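Local coordinates for DUF411 domain-containing protein (Pseudomonas aeruginosa, PDB 6WIS), which binds a cysteine-bridged cluster of four copper ions and probably serves in bacterial copper resistance, at residues Cys15-Trp19 with Val64-Val68. Sequence-based numbering, arbitrary orientation.
Sequences CCKDW and VEGHV. With CU (copper (II) ion), chain E; CU (copper (II) ion), chain D; CU (copper (II) ion), chain C; ZN (zinc ion), chain J.
C15 and H67 meet through metal: one copper takes the thiolate SG of C15 at 2.3 Å and the NE2 of H67 at 2.1 Å, with C54 completing the site. The same C15 sulfur reaches a second copper, which C16 SG also binds, and C16 SG in turn bridges to a third, held further by C54 and H55; C15 SG also binds the fourth copper, with M90 and M97. Such sharing of thiolates is how a cysteine-bridged tetranuclear copper cluster is built, here between helix 14-24, near its start, and the turn leaving strand 62-65, where H67 centres an inverse gamma turn. C15 has its SG between its own backbone N and carbonyl carbon (chi1 47°), a setting that brings the sulfur to the edge of the imidazole. Beyond the metal, the ring turns its edge to C15 O, with CE1 3.3 Å from that oxygen, while its ND1 is hydrogen-bonded to P95, which should fix the ring's rotation. A single hydrogen bond joins the segments directly: W19 NE1 donates to V68 O at 2.9 Å, nearly straight at 169°, the oxygen close to the indole plane but the nitrogen above the carbonyl plane. The indole packs against the rest of the turn as well. The carbonyl oxygen of G66 lies over one face toward its rim, H67 CA makes an off-centre CH-pi contact with the five-membered ring, and V64 CG1 makes apolar contact at the indole edge with CZ2, 3.8 Å away.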
ATOM      1  N   CYS A  15     -11.603   5.655   1.923  1.00 23.92           N
ATOM      2  CA  CYS A  15     -10.448   5.209   2.705  1.00 28.49           C
ATOM      3  C   CYS A  15      -9.124   5.489   1.992  1.00 23.72           C
ATOM      4  O   CYS A  15      -8.128   5.817   2.646  1.00 28.92           O
ATOM      5  CB  CYS A  15     -10.577   3.718   3.024  1.00 22.31           C
ATOM      6  SG  CYS A  15     -11.041   2.792   1.538  1.00 26.03           S
ATOM      7  N   CYS A  16      -9.084   5.356   0.657  1.00 23.89           N
ATOM      8  CA  CYS A  16      -7.865   5.684  -0.086  1.00 26.30           C
ATOM      9  C   CYS A  16      -7.432   7.124   0.166  1.00 26.02           C
ATOM     10  O   CYS A  16      -6.243   7.400   0.350  1.00 23.02           O
ATOM     11  CB  CYS A  16      -8.052   5.479  -1.598  1.00 26.41           C
ATOM     12  SG  CYS A  16      -8.803   3.913  -2.147  1.00 26.65           S
ATOM     13  N   LYS A  17      -8.383   8.059   0.142  1.00 26.24           N
ATOM     14  CA  LYS A  17      -8.080   9.465   0.380  1.00 24.74           C
ATOM     15  C   LYS A  17      -7.621   9.708   1.809  1.00 25.29           C
ATOM     16  O   LYS A  17      -6.760  10.563   2.045  1.00 27.34           O
ATOM     17  CB  LYS A  17      -9.318  10.326   0.067  1.00 25.28           C
ATOM     18  CG  LYS A  17      -9.691  10.381  -1.431  1.00 35.68           C
ATOM     19  CD  LYS A  17     -11.052  11.068  -1.663  1.00 43.03           C
ATOM     20  N   ASP A  18      -8.188   8.971   2.769  1.00 25.33           N
ATOM     21  CA  ASP A  18      -7.751   9.073   4.158  1.00 27.76           C
ATOM     22  C   ASP A  18      -6.331   8.534   4.319  1.00 25.62           C
ATOM     23  O   ASP A  18      -5.500   9.142   5.003  1.00 24.07           O
ATOM     24  CB  ASP A  18      -8.749   8.308   5.059  1.00 28.35           C
ATOM     25  CG  ASP A  18      -8.509   8.523   6.571  1.00 34.19           C
ATOM     26  OD1 ASP A  18      -7.883   9.502   6.983  1.00 43.17           O
ATOM     27  OD2 ASP A  18      -8.977   7.706   7.368  1.00 45.99           O
ATOM     28  N   TRP A  19      -6.036   7.392   3.691  1.00 22.14           N
ATOM     29  CA  TRP A  19      -4.668   6.869   3.718  1.00 24.46           C
ATOM     30  C   TRP A  19      -3.669   7.879   3.142  1.00 23.72           C
ATOM     31  O   TRP A  19      -2.586   8.089   3.703  1.00 24.17           O
ATOM     32  CB  TRP A  19      -4.626   5.557   2.948  1.00 22.38           C
ATOM     33  CG  TRP A  19      -3.325   4.877   2.875  1.00 21.74           C
ATOM     34  CD1 TRP A  19      -2.705   4.187   3.877  1.00 22.55           C
ATOM     35  CD2 TRP A  19      -2.483   4.763   1.718  1.00 22.94           C
ATOM     36  NE1 TRP A  19      -1.512   3.646   3.408  1.00 22.64           N
ATOM     37  CE2 TRP A  19      -1.370   3.972   2.082  1.00 23.00           C
ATOM     38  CE3 TRP A  19      -2.573   5.236   0.398  1.00 25.71           C
ATOM     39  CZ2 TRP A  19      -0.355   3.645   1.175  1.00 24.54           C
ATOM     40  CZ3 TRP A  19      -1.557   4.908  -0.509  1.00 20.83           C
ATOM     41  CH2 TRP A  19      -0.461   4.133  -0.115  1.00 22.07           C
ATOM     42  N   VAL A  64       3.082  -0.459  -3.495  1.00 26.88           N
ATOM     43  CA  VAL A  64       2.545  -0.366  -2.137  1.00 20.73           C
ATOM     44  C   VAL A  64       1.057  -0.630  -2.313  1.00 24.71           C
ATOM     45  O   VAL A  64       0.329   0.233  -2.805  1.00 23.69           O
ATOM     46  CB  VAL A  64       2.789   1.008  -1.498  1.00 23.57           C
ATOM     47  CG1 VAL A  64       2.141   1.083  -0.101  1.00 19.87           C
ATOM     48  CG2 VAL A  64       4.335   1.333  -1.425  1.00 21.70           C
ATOM     49  N   GLU A  65       0.617  -1.841  -2.000  1.00 26.26           N
ATOM     50  CA  GLU A  65      -0.745  -2.269  -2.289  1.00 24.63           C
ATOM     51  C   GLU A  65      -1.579  -2.130  -1.024  1.00 24.06           C
ATOM     52  O   GLU A  65      -1.297  -2.783  -0.016  1.00 22.74           O
ATOM     53  CB  GLU A  65      -0.765  -3.712  -2.798  1.00 25.38           C
ATOM     54  CG  GLU A  65      -2.148  -4.210  -3.213  1.00 22.38           C
ATOM     55  CD  GLU A  65      -2.674  -3.518  -4.470  1.00 30.98           C
ATOM     56  OE1 GLU A  65      -1.859  -2.836  -5.125  1.00 31.71           O
ATOM     57  OE2 GLU A  65      -3.890  -3.652  -4.807  1.00 26.44           O
ATOM     58  N   GLY A  66      -2.580  -1.273  -1.066  1.00 24.66           N
ATOM     59  CA  GLY A  66      -3.458  -1.173   0.083  1.00 21.90           C
ATOM     60  C   GLY A  66      -2.942  -0.301   1.225  1.00 25.88           C
ATOM     61  O   GLY A  66      -2.041   0.547   1.089  1.00 23.27           O
ATOM     62  N   HIS A  67      -3.565  -0.507   2.380  1.00 22.68           N
ATOM     63  CA  HIS A  67      -3.406   0.385   3.530  1.00 24.77           C
ATOM     64  C   HIS A  67      -2.152   0.042   4.346  1.00 26.35           C
ATOM     65  O   HIS A  67      -2.211  -0.279   5.532  1.00 23.94           O
ATOM     66  CB  HIS A  67      -4.685   0.335   4.359  1.00 24.47           C
ATOM     67  CG  HIS A  67      -5.850   0.987   3.675  1.00 22.94           C
ATOM     68  ND1 HIS A  67      -6.177   2.312   3.870  1.00 24.55           N
ATOM     69  CD2 HIS A  67      -6.720   0.520   2.752  1.00 20.60           C
ATOM     70  CE1 HIS A  67      -7.205   2.632   3.104  1.00 26.88           C
ATOM     71  NE2 HIS A  67      -7.554   1.564   2.410  1.00 21.12           N
ATOM     72  N   VAL A  68      -0.999   0.135   3.680  1.00 27.18           N
ATOM     73  CA  VAL A  68       0.302  -0.101   4.336  1.00 23.12           C
ATOM     74  C   VAL A  68       0.648   1.092   5.221  1.00 24.03           C
ATOM     75  O   VAL A  68       0.608   2.241   4.744  1.00 23.51           O
ATOM     76  CB  VAL A  68       1.399  -0.318   3.292  1.00 24.89           C
ATOM     77  CG1 VAL A  68       2.736  -0.610   4.004  1.00 19.92           C
ATOM     78  CG2 VAL A  68       1.043  -1.464   2.288  1.00 23.99           C
TER
HETATM   79 CU    CU E 203     -10.146   3.834  -0.358  1.00 29.60          CU
HETATM   80 CU    CU D 202      -9.166   1.631   1.055  1.00 26.31          CU
HETATM   81 CU    CU C 201      -7.578   2.400  -1.186  1.00 23.20          CU
HETATM   82 ZN    ZN J 208      -7.556   8.482   9.020  1.00 31.00          ZN